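Local coordinates for protein cellulosomal scaffoldin (Bacteroides cellulosolvens, PDB 2XBT) that probably binds cellulose through this family 3b carbohydrate-binding module, one piece of a long secreted scaffoldin that organises the cellulosome, at residues 3-15 with 143-157. Sequence-based numbering, arbitrary orientation.
Sequences PVQVNSDLKLLFS and NKLVAVYYNGALVYG
L12 and Y156 meet where the two sheets of the CBM3 beta-sandwich come together: strand 10-15 belongs to one sheet, the hairpin 147-150/153-156 ends the other, and the axes of 10-15 and 153-156 cross at 61°. L12 CB sits over one face of the Y156 ring in a CH-pi contact, 3.8 Å from the ring centroid. With CG swung opposite the backbone N (chi1 -173°), the chain runs on past the tyrosine, and its CD2 tip lands between two valines, 3.6 Å from V146 CG1 and 3.7 Å from V148 CG2. An alanine in place of Y156 would probably open a gap beside L12 CB and deprive the water joining L12 O to N143 N of its hydroxyl neighbour. Farther along, V155 CG2 packs on L10 CD1 and CG1 on V6 CG2; V155 and Y156 together form a classic beta bulge opposite V148. The N-terminal residues fold back over the hairpin, where V6 N donates to L154 O at 2.9 Å; the nitrogen lies in line with the C=O, but the bond is bent at the hydrogen (141°). At the other end, N143 ND2 donates to S132 O and lies over the centre of the F14 ring, 3.4 Å above its plane.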
ATOM      1  N   PRO A   3      15.600  -0.705  -5.471  1.00 52.92           N
ATOM      2  CA  PRO A   3      16.476  -1.838  -5.773  1.00 52.96           C
ATOM      3  C   PRO A   3      16.040  -2.623  -7.011  1.00 54.83           C
ATOM      4  O   PRO A   3      15.295  -2.109  -7.856  1.00 52.42           O
ATOM      5  CB  PRO A   3      16.341  -2.705  -4.520  1.00 50.60           C
ATOM      6  CG  PRO A   3      16.176  -1.707  -3.429  1.00 53.12           C
ATOM      7  CD  PRO A   3      15.394  -0.550  -4.019  1.00 47.45           C
ATOM      8  N   VAL A   4      16.521  -3.859  -7.114  1.00 53.16           N
ATOM      9  CA  VAL A   4      16.138  -4.735  -8.212  1.00 53.12           C
ATOM     10  C   VAL A   4      14.793  -5.392  -7.928  1.00 41.70           C
ATOM     11  O   VAL A   4      14.559  -5.919  -6.838  1.00 41.39           O
ATOM     12  CB  VAL A   4      17.199  -5.827  -8.477  1.00 58.38           C
ATOM     13  CG1 VAL A   4      18.523  -5.196  -8.850  1.00 58.17           C
ATOM     14  CG2 VAL A   4      17.363  -6.734  -7.261  1.00 58.07           C
ATOM     15  N   GLN A   5      13.913  -5.351  -8.919  1.00 41.50           N
ATOM     16  CA  GLN A   5      12.600  -5.969  -8.817  1.00 40.08           C
ATOM     17  C   GLN A   5      12.672  -7.429  -9.257  1.00 42.11           C
ATOM     18  O   GLN A   5      12.937  -7.719 -10.429  1.00 40.40           O
ATOM     19  CB  GLN A   5      11.625  -5.196  -9.701  1.00 39.74           C
ATOM     20  CG  GLN A   5      10.197  -5.696  -9.716  1.00 32.63           C
ATOM     21  CD  GLN A   5       9.257  -4.660 -10.290  1.00 34.60           C
ATOM     22  OE1 GLN A   5       9.287  -3.489  -9.889  1.00 40.24           O
ATOM     23  NE2 GLN A   5       8.431  -5.069 -11.237  1.00 35.06           N
ATOM     24  N   VAL A   6      12.452  -8.354  -8.326  1.00 30.40           N
ATOM     25  CA  VAL A   6      12.483  -9.767  -8.683  1.00 36.27           C
ATOM     26  C   VAL A   6      11.221 -10.106  -9.462  1.00 33.47           C
ATOM     27  O   VAL A   6      10.178  -9.473  -9.291  1.00 30.93           O
ATOM     28  CB  VAL A   6      12.627 -10.683  -7.457  1.00 31.67           C
ATOM     29  CG1 VAL A   6      13.790 -10.194  -6.575  1.00 34.73           C
ATOM     30  CG2 VAL A   6      11.335 -10.716  -6.661  1.00 30.32           C
ATOM     31  N   ASN A   7      11.327 -11.082 -10.348  1.00 31.73           N
ATOM     32  CA  ASN A   7      10.187 -11.480 -11.142  1.00 29.32           C
ATOM     33  C   ASN A   7       9.073 -12.031 -10.270  1.00 31.16           C
ATOM     34  O   ASN A   7       9.309 -12.662  -9.236  1.00 29.34           O
ATOM     35  CB  ASN A   7      10.596 -12.492 -12.213  1.00 33.18           C
ATOM     36  CG  ASN A   7      11.438 -11.869 -13.308  1.00 40.13           C
ATOM     37  OD1 ASN A   7      11.545 -10.644 -13.405  1.00 46.04           O
ATOM     38  ND2 ASN A   7      12.033 -12.706 -14.147  1.00 39.25           N
ATOM     39  N   SER A   8       7.849 -11.767 -10.696  1.00 30.88           N
ATOM     40  CA  SER A   8       6.691 -12.318 -10.049  1.00 28.09           C
ATOM     41  C   SER A   8       5.581 -12.019 -11.016  1.00 26.88           C
ATOM     42  O   SER A   8       5.795 -11.325 -12.013  1.00 33.08           O
ATOM     43  CB  SER A   8       6.437 -11.617  -8.711  1.00 27.52           C
ATOM     44  OG  SER A   8       5.831 -10.345  -8.922  1.00 27.00           O
ATOM     45  N   ASP A   9       4.391 -12.521 -10.731  1.00 24.41           N
ATOM     46  CA  ASP A   9       3.242 -12.175 -11.550  1.00 30.98           C
ATOM     47  C   ASP A   9       2.325 -11.231 -10.754  1.00 28.57           C
ATOM     48  O   ASP A   9       1.115 -11.173 -10.987  1.00 31.03           O
ATOM     49  CB  ASP A   9       2.494 -13.447 -11.971  1.00 30.87           C
ATOM     50  CG  ASP A   9       3.338 -14.365 -12.867  1.00 36.29           C
ATOM     51  OD1 ASP A   9       4.170 -13.846 -13.644  1.00 32.86           O
ATOM     52  OD2 ASP A   9       3.158 -15.607 -12.798  1.00 39.58           O
ATOM     53  N   LEU A  10       2.911 -10.509  -9.808  1.00 26.23           N
ATOM     54  CA  LEU A  10       2.139  -9.623  -8.921  1.00 22.78           C
ATOM     55  C   LEU A  10       2.037  -8.205  -9.474  1.00 22.86           C
ATOM     56  O   LEU A  10       3.017  -7.652  -9.983  1.00 24.67           O
ATOM     57  CB  LEU A  10       2.761  -9.599  -7.533  1.00 21.53           C
ATOM     58  CG  LEU A  10       2.739 -10.895  -6.729  1.00 22.85           C
ATOM     59  CD1 LEU A  10       3.596 -10.789  -5.486  1.00 23.66           C
ATOM     60  CD2 LEU A  10       1.311 -11.267  -6.369  1.00 24.90           C
ATOM     61  N   LYS A  11       0.851  -7.621  -9.376  1.00 25.38           N
ATOM     62  CA  LYS A  11       0.618  -6.268  -9.866  1.00 23.04           C
ATOM     63  C   LYS A  11      -0.263  -5.498  -8.892  1.00 26.73           C
ATOM     64  O   LYS A  11      -1.214  -6.053  -8.351  1.00 24.10           O
ATOM     65  CB  LYS A  11      -0.036  -6.349 -11.242  1.00 25.82           C
ATOM     66  CG  LYS A  11      -0.602  -5.070 -11.781  1.00 31.81           C
ATOM     67  CD  LYS A  11      -1.101  -5.297 -13.210  1.00 35.54           C
ATOM     68  CE  LYS A  11      -1.978  -4.157 -13.696  1.00 39.53           C
ATOM     69  NZ  LYS A  11      -2.482  -4.375 -15.087  1.00 34.50           N
ATOM     70  N   LEU A  12       0.059  -4.222  -8.661  1.00 23.31           N
ATOM     71  CA  LEU A  12      -0.716  -3.413  -7.731  1.00 20.11           C
ATOM     72  C   LEU A  12      -1.511  -2.359  -8.471  1.00 23.75           C
ATOM     73  O   LEU A  12      -0.959  -1.627  -9.289  1.00 23.66           O
ATOM     74  CB  LEU A  12       0.204  -2.723  -6.720  1.00 21.89           C
ATOM     75  CG  LEU A  12      -0.458  -1.965  -5.570  1.00 20.55           C
ATOM     76  CD1 LEU A  12      -1.219  -2.929  -4.687  1.00 20.86           C
ATOM     77  CD2 LEU A  12       0.571  -1.195  -4.744  1.00 18.94           C
ATOM     78  N   LEU A  13      -2.806  -2.297  -8.179  1.00 22.07           N
ATOM     79  CA  LEU A  13      -3.653  -1.202  -8.619  1.00 23.65           C
ATOM     80  C   LEU A  13      -3.912  -0.320  -7.405  1.00 20.49           C
ATOM     81  O   LEU A  13      -3.975  -0.807  -6.278  1.00 19.50           O
ATOM     82  CB  LEU A  13      -4.967  -1.723  -9.209  1.00 23.93           C
ATOM     83  CG  LEU A  13      -4.840  -2.625 -10.448  1.00 30.44           C
ATOM     84  CD1 LEU A  13      -6.189  -3.229 -10.824  1.00 36.67           C
ATOM     85  CD2 LEU A  13      -4.260  -1.850 -11.625  1.00 33.36           C
ATOM     86  N   PHE A  14      -4.042   0.982  -7.626  1.00 20.88           N
ATOM     87  CA  PHE A  14      -4.138   1.903  -6.512  1.00 21.00           C
ATOM     88  C   PHE A  14      -5.205   2.955  -6.798  1.00 21.37           C
ATOM     89  O   PHE A  14      -5.356   3.404  -7.938  1.00 22.98           O
ATOM     90  CB  PHE A  14      -2.788   2.610  -6.297  1.00 20.55           C
ATOM     91  CG  PHE A  14      -2.772   3.554  -5.123  1.00 20.66           C
ATOM     92  CD1 PHE A  14      -2.363   3.116  -3.874  1.00 19.73           C
ATOM     93  CD2 PHE A  14      -3.166   4.874  -5.276  1.00 23.55           C
ATOM     94  CE1 PHE A  14      -2.351   3.968  -2.799  1.00 19.66           C
ATOM     95  CE2 PHE A  14      -3.167   5.739  -4.209  1.00 21.02           C
ATOM     96  CZ  PHE A  14      -2.764   5.292  -2.962  1.00 19.20           C
ATOM     97  N   SER A  15      -5.946   3.333  -5.768  1.00 20.04           N
ATOM     98  CA  SER A  15      -6.760   4.546  -5.827  1.00 22.97           C
ATOM     99  C   SER A  15      -6.857   5.168  -4.456  1.00 22.18           C
ATOM    100  O   SER A  15      -6.568   4.527  -3.457  1.00 25.39           O
ATOM    101  CB  SER A  15      -8.161   4.257  -6.359  1.00 27.19           C
ATOM    102  OG  SER A  15      -9.026   3.908  -5.302  1.00 30.89           O
ATOM    103  N   ASN A 143      -0.131   3.181  -9.541  1.00 24.85           N
ATOM    104  CA  ASN A 143       0.660   4.074  -8.705  1.00 22.14           C
ATOM    105  C   ASN A 143       1.963   3.370  -8.385  1.00 22.90           C
ATOM    106  O   ASN A 143       2.037   2.617  -7.419  1.00 23.03           O
ATOM    107  CB  ASN A 143      -0.063   4.453  -7.418  1.00 20.74           C
ATOM    108  CG  ASN A 143       0.767   5.394  -6.532  1.00 23.51           C
ATOM    109  OD1 ASN A 143       1.877   5.805  -6.896  1.00 23.11           O
ATOM    110  ND2 ASN A 143       0.220   5.747  -5.378  1.00 16.37           N
ATOM    111  N   LYS A 144       2.979   3.622  -9.210  1.00 20.56           N
ATOM    112  CA  LYS A 144       4.295   2.993  -9.062  1.00 25.09           C
ATOM    113  C   LYS A 144       5.108   3.501  -7.878  1.00 23.99           C
ATOM    114  O   LYS A 144       6.191   2.985  -7.603  1.00 22.98           O
ATOM    115  CB  LYS A 144       5.112   3.168 -10.344  1.00 28.50           C
ATOM    116  CG  LYS A 144       4.546   2.465 -11.559  1.00 37.94           C
ATOM    117  CD  LYS A 144       4.673   0.951 -11.439  1.00 39.14           C
ATOM    118  CE  LYS A 144       5.240   0.348 -12.720  1.00 45.71           C
ATOM    119  NZ  LYS A 144       5.170  -1.147 -12.708  1.00 45.60           N
ATOM    120  N   LEU A 145       4.588   4.494  -7.159  1.00 19.66           N
ATOM    121  CA  LEU A 145       5.316   5.072  -6.031  1.00 20.09           C
ATOM    122  C   LEU A 145       4.996   4.352  -4.715  1.00 18.91           C
ATOM    123  O   LEU A 145       5.484   4.740  -3.648  1.00 17.71           O
ATOM    124  CB  LEU A 145       5.010   6.577  -5.913  1.00 19.91           C
ATOM    125  CG  LEU A 145       5.252   7.416  -7.178  1.00 28.00           C
ATOM    126  CD1 LEU A 145       4.656   8.808  -7.003  1.00 27.89           C
ATOM    127  CD2 LEU A 145       6.735   7.507  -7.478  1.00 25.03           C
ATOM    128  N   VAL A 146       4.196   3.294  -4.802  1.00 17.60           N
ATOM    129  CA  VAL A 146       3.934   2.433  -3.643  1.00 15.29           C
ATOM    130  C   VAL A 146       4.659   1.132  -3.912  1.00 17.73           C
ATOM    131  O   VAL A 146       4.582   0.605  -5.030  1.00 21.03           O
ATOM    132  CB  VAL A 146       2.434   2.123  -3.485  1.00 18.59           C
ATOM    133  CG1 VAL A 146       2.213   1.062  -2.407  1.00 19.20           C
ATOM    134  CG2 VAL A 146       1.660   3.408  -3.146  1.00 20.74           C
ATOM    135  N   ALA A 147       5.370   0.615  -2.922  1.00 16.00           N
ATOM    136  CA  ALA A 147       6.180  -0.592  -3.148  1.00 18.14           C
ATOM    137  C   ALA A 147       5.547  -1.821  -2.512  1.00 17.39           C
ATOM    138  O   ALA A 147       5.000  -1.748  -1.410  1.00 17.93           O
ATOM    139  CB  ALA A 147       7.584  -0.411  -2.606  1.00 16.57           C
ATOM    140  N   VAL A 148       5.673  -2.955  -3.203  1.00 17.38           N
ATOM    141  CA  VAL A 148       5.200  -4.232  -2.683  1.00 18.23           C
ATOM    142  C   VAL A 148       6.369  -5.218  -2.608  1.00 20.05           C
ATOM    143  O   VAL A 148       7.173  -5.303  -3.538  1.00 20.42           O
ATOM    144  CB  VAL A 148       4.161  -4.831  -3.604  1.00 15.23           C
ATOM    145  CG1 VAL A 148       3.586  -6.118  -2.975  1.00 17.57           C
ATOM    146  CG2 VAL A 148       3.052  -3.815  -3.902  1.00 18.61           C
ATOM    147  N   TYR A 149       6.458  -5.941  -1.499  1.00 18.80           N
ATOM    148  CA  TYR A 149       7.535  -6.902  -1.288  1.00 17.64           C
ATOM    149  C   TYR A 149       6.962  -8.286  -1.027  1.00 20.29           C
ATOM    150  O   TYR A 149       5.901  -8.419  -0.426  1.00 21.05           O
ATOM    151  CB  TYR A 149       8.384  -6.489  -0.102  1.00 21.42           C
ATOM    152  CG  TYR A 149       8.946  -5.093  -0.247  1.00 21.38           C
ATOM    153  CD1 TYR A 149      10.266  -4.892  -0.616  1.00 26.16           C
ATOM    154  CD2 TYR A 149       8.142  -3.980  -0.038  1.00 22.74           C
ATOM    155  CE1 TYR A 149      10.783  -3.615  -0.745  1.00 26.05           C
ATOM    156  CE2 TYR A 149       8.643  -2.706  -0.174  1.00 24.39           C
ATOM    157  CZ  TYR A 149       9.958  -2.530  -0.525  1.00 27.90           C
ATOM    158  OH  TYR A 149      10.440  -1.257  -0.652  1.00 33.95           O
ATOM    159  N   TYR A 150       7.682  -9.312  -1.464  1.00 20.77           N
ATOM    160  CA  TYR A 150       7.301 -10.674  -1.145  1.00 21.90           C
ATOM    161  C   TYR A 150       8.481 -11.325  -0.444  1.00 25.26           C
ATOM    162  O   TYR A 150       9.563 -11.438  -1.016  1.00 26.86           O
ATOM    163  CB  TYR A 150       6.912 -11.433  -2.402  1.00 22.63           C
ATOM    164  CG  TYR A 150       6.241 -12.746  -2.093  1.00 23.75           C
ATOM    165  CD1 TYR A 150       4.916 -12.784  -1.683  1.00 23.24           C
ATOM    166  CD2 TYR A 150       6.938 -13.941  -2.191  1.00 28.90           C
ATOM    167  CE1 TYR A 150       4.296 -13.976  -1.393  1.00 24.99           C
ATOM    168  CE2 TYR A 150       6.324 -15.145  -1.899  1.00 27.11           C
ATOM    169  CZ  TYR A 150       5.009 -15.156  -1.510  1.00 24.68           C
ATOM    170  OH  TYR A 150       4.394 -16.359  -1.213  1.00 32.67           O
ATOM    171  N   ASN A 151       8.283 -11.706   0.813  1.00 23.73           N
ATOM    172  CA  ASN A 151       9.391 -12.133   1.647  1.00 28.75           C
ATOM    173  C   ASN A 151      10.531 -11.127   1.700  1.00 35.43           C
ATOM    174  O   ASN A 151      11.703 -11.507   1.776  1.00 36.48           O
ATOM    175  CB  ASN A 151       9.929 -13.473   1.154  1.00 34.06           C
ATOM    176  CG  ASN A 151       9.552 -14.600   2.060  1.00 36.72           C
ATOM    177  OD1 ASN A 151       8.800 -14.412   3.016  1.00 40.46           O
ATOM    178  ND2 ASN A 151      10.065 -15.786   1.772  1.00 42.61           N
ATOM    179  N   GLY A 152      10.199  -9.845   1.639  1.00 30.84           N
ATOM    180  CA  GLY A 152      11.215  -8.820   1.739  1.00 31.51           C
ATOM    181  C   GLY A 152      11.873  -8.439   0.424  1.00 30.78           C
ATOM    182  O   GLY A 152      12.687  -7.516   0.389  1.00 32.43           O
ATOM    183  N   ALA A 153      11.531  -9.136  -0.656  1.00 27.53           N
ATOM    184  CA  ALA A 153      12.066  -8.801  -1.967  1.00 26.99           C
ATOM    185  C   ALA A 153      11.085  -7.946  -2.763  1.00 25.83           C
ATOM    186  O   ALA A 153       9.909  -8.281  -2.889  1.00 22.15           O
ATOM    187  CB  ALA A 153      12.405 -10.058  -2.740  1.00 30.06           C
ATOM    188  N   LEU A 154      11.585  -6.850  -3.323  1.00 24.69           N
ATOM    189  CA  LEU A 154      10.761  -5.961  -4.144  1.00 24.97           C
ATOM    190  C   LEU A 154      10.147  -6.640  -5.359  1.00 24.79           C
ATOM    191  O   LEU A 154      10.854  -7.147  -6.229  1.00 26.70           O
ATOM    192  CB  LEU A 154      11.598  -4.764  -4.600  1.00 26.62           C
ATOM    193  CG  LEU A 154      10.885  -3.677  -5.399  1.00 28.93           C
ATOM    194  CD1 LEU A 154       9.745  -3.070  -4.581  1.00 23.42           C
ATOM    195  CD2 LEU A 154      11.882  -2.601  -5.819  1.00 28.92           C
ATOM    196  N   VAL A 155       8.823  -6.623  -5.443  1.00 21.44           N
ATOM    197  CA  VAL A 155       8.125  -7.203  -6.585  1.00 24.07           C
ATOM    198  C   VAL A 155       7.355  -6.170  -7.406  1.00 25.67           C
ATOM    199  O   VAL A 155       6.965  -6.442  -8.546  1.00 21.93           O
ATOM    200  CB  VAL A 155       7.148  -8.347  -6.160  1.00 20.77           C
ATOM    201  CG1 VAL A 155       7.912  -9.558  -5.616  1.00 23.66           C
ATOM    202  CG2 VAL A 155       6.148  -7.831  -5.126  1.00 20.18           C
ATOM    203  N   TYR A 156       7.126  -4.981  -6.845  1.00 21.34           N
ATOM    204  CA  TYR A 156       6.367  -3.961  -7.578  1.00 22.35           C
ATOM    205  C   TYR A 156       6.674  -2.576  -7.030  1.00 20.15           C
ATOM    206  O   TYR A 156       6.831  -2.404  -5.821  1.00 17.28           O
ATOM    207  CB  TYR A 156       4.855  -4.205  -7.508  1.00 22.22           C
ATOM    208  CG  TYR A 156       4.041  -3.115  -8.198  1.00 21.30           C
ATOM    209  CD1 TYR A 156       3.587  -3.288  -9.491  1.00 25.82           C
ATOM    210  CD2 TYR A 156       3.732  -1.921  -7.549  1.00 23.00           C
ATOM    211  CE1 TYR A 156       2.853  -2.311 -10.139  1.00 29.52           C
ATOM    212  CE2 TYR A 156       3.006  -0.922  -8.193  1.00 28.13           C
ATOM    213  CZ  TYR A 156       2.572  -1.125  -9.495  1.00 27.80           C
ATOM    214  OH  TYR A 156       1.835  -0.165 -10.161  1.00 32.24           O
ATOM    215  N   GLY A 157       6.762  -1.604  -7.926  1.00 20.36           N
ATOM    216  CA  GLY A 157       6.853  -0.215  -7.516  1.00 22.17           C
ATOM    217  C   GLY A 157       8.279   0.255  -7.358  1.00 26.07           C
ATOM    218  O   GLY A 157       9.220  -0.525  -7.486  1.00 23.69           O
TER
HETATM  219  O   HOH W   1      14.566  -6.573  -3.565  1.00 40.02           O
HETATM  220  O   HOH W   2       6.913  -2.047 -10.824  1.00 33.72           O
HETATM  221  O   HOH W   3       7.700  -8.479  -9.849  1.00 27.55           O
HETATM  222  O   HOH W   4       5.041  -6.011 -10.691  1.00 31.29           O
HETATM  223  O   HOH W   5      -0.109   0.667  -8.065  1.00 25.94           O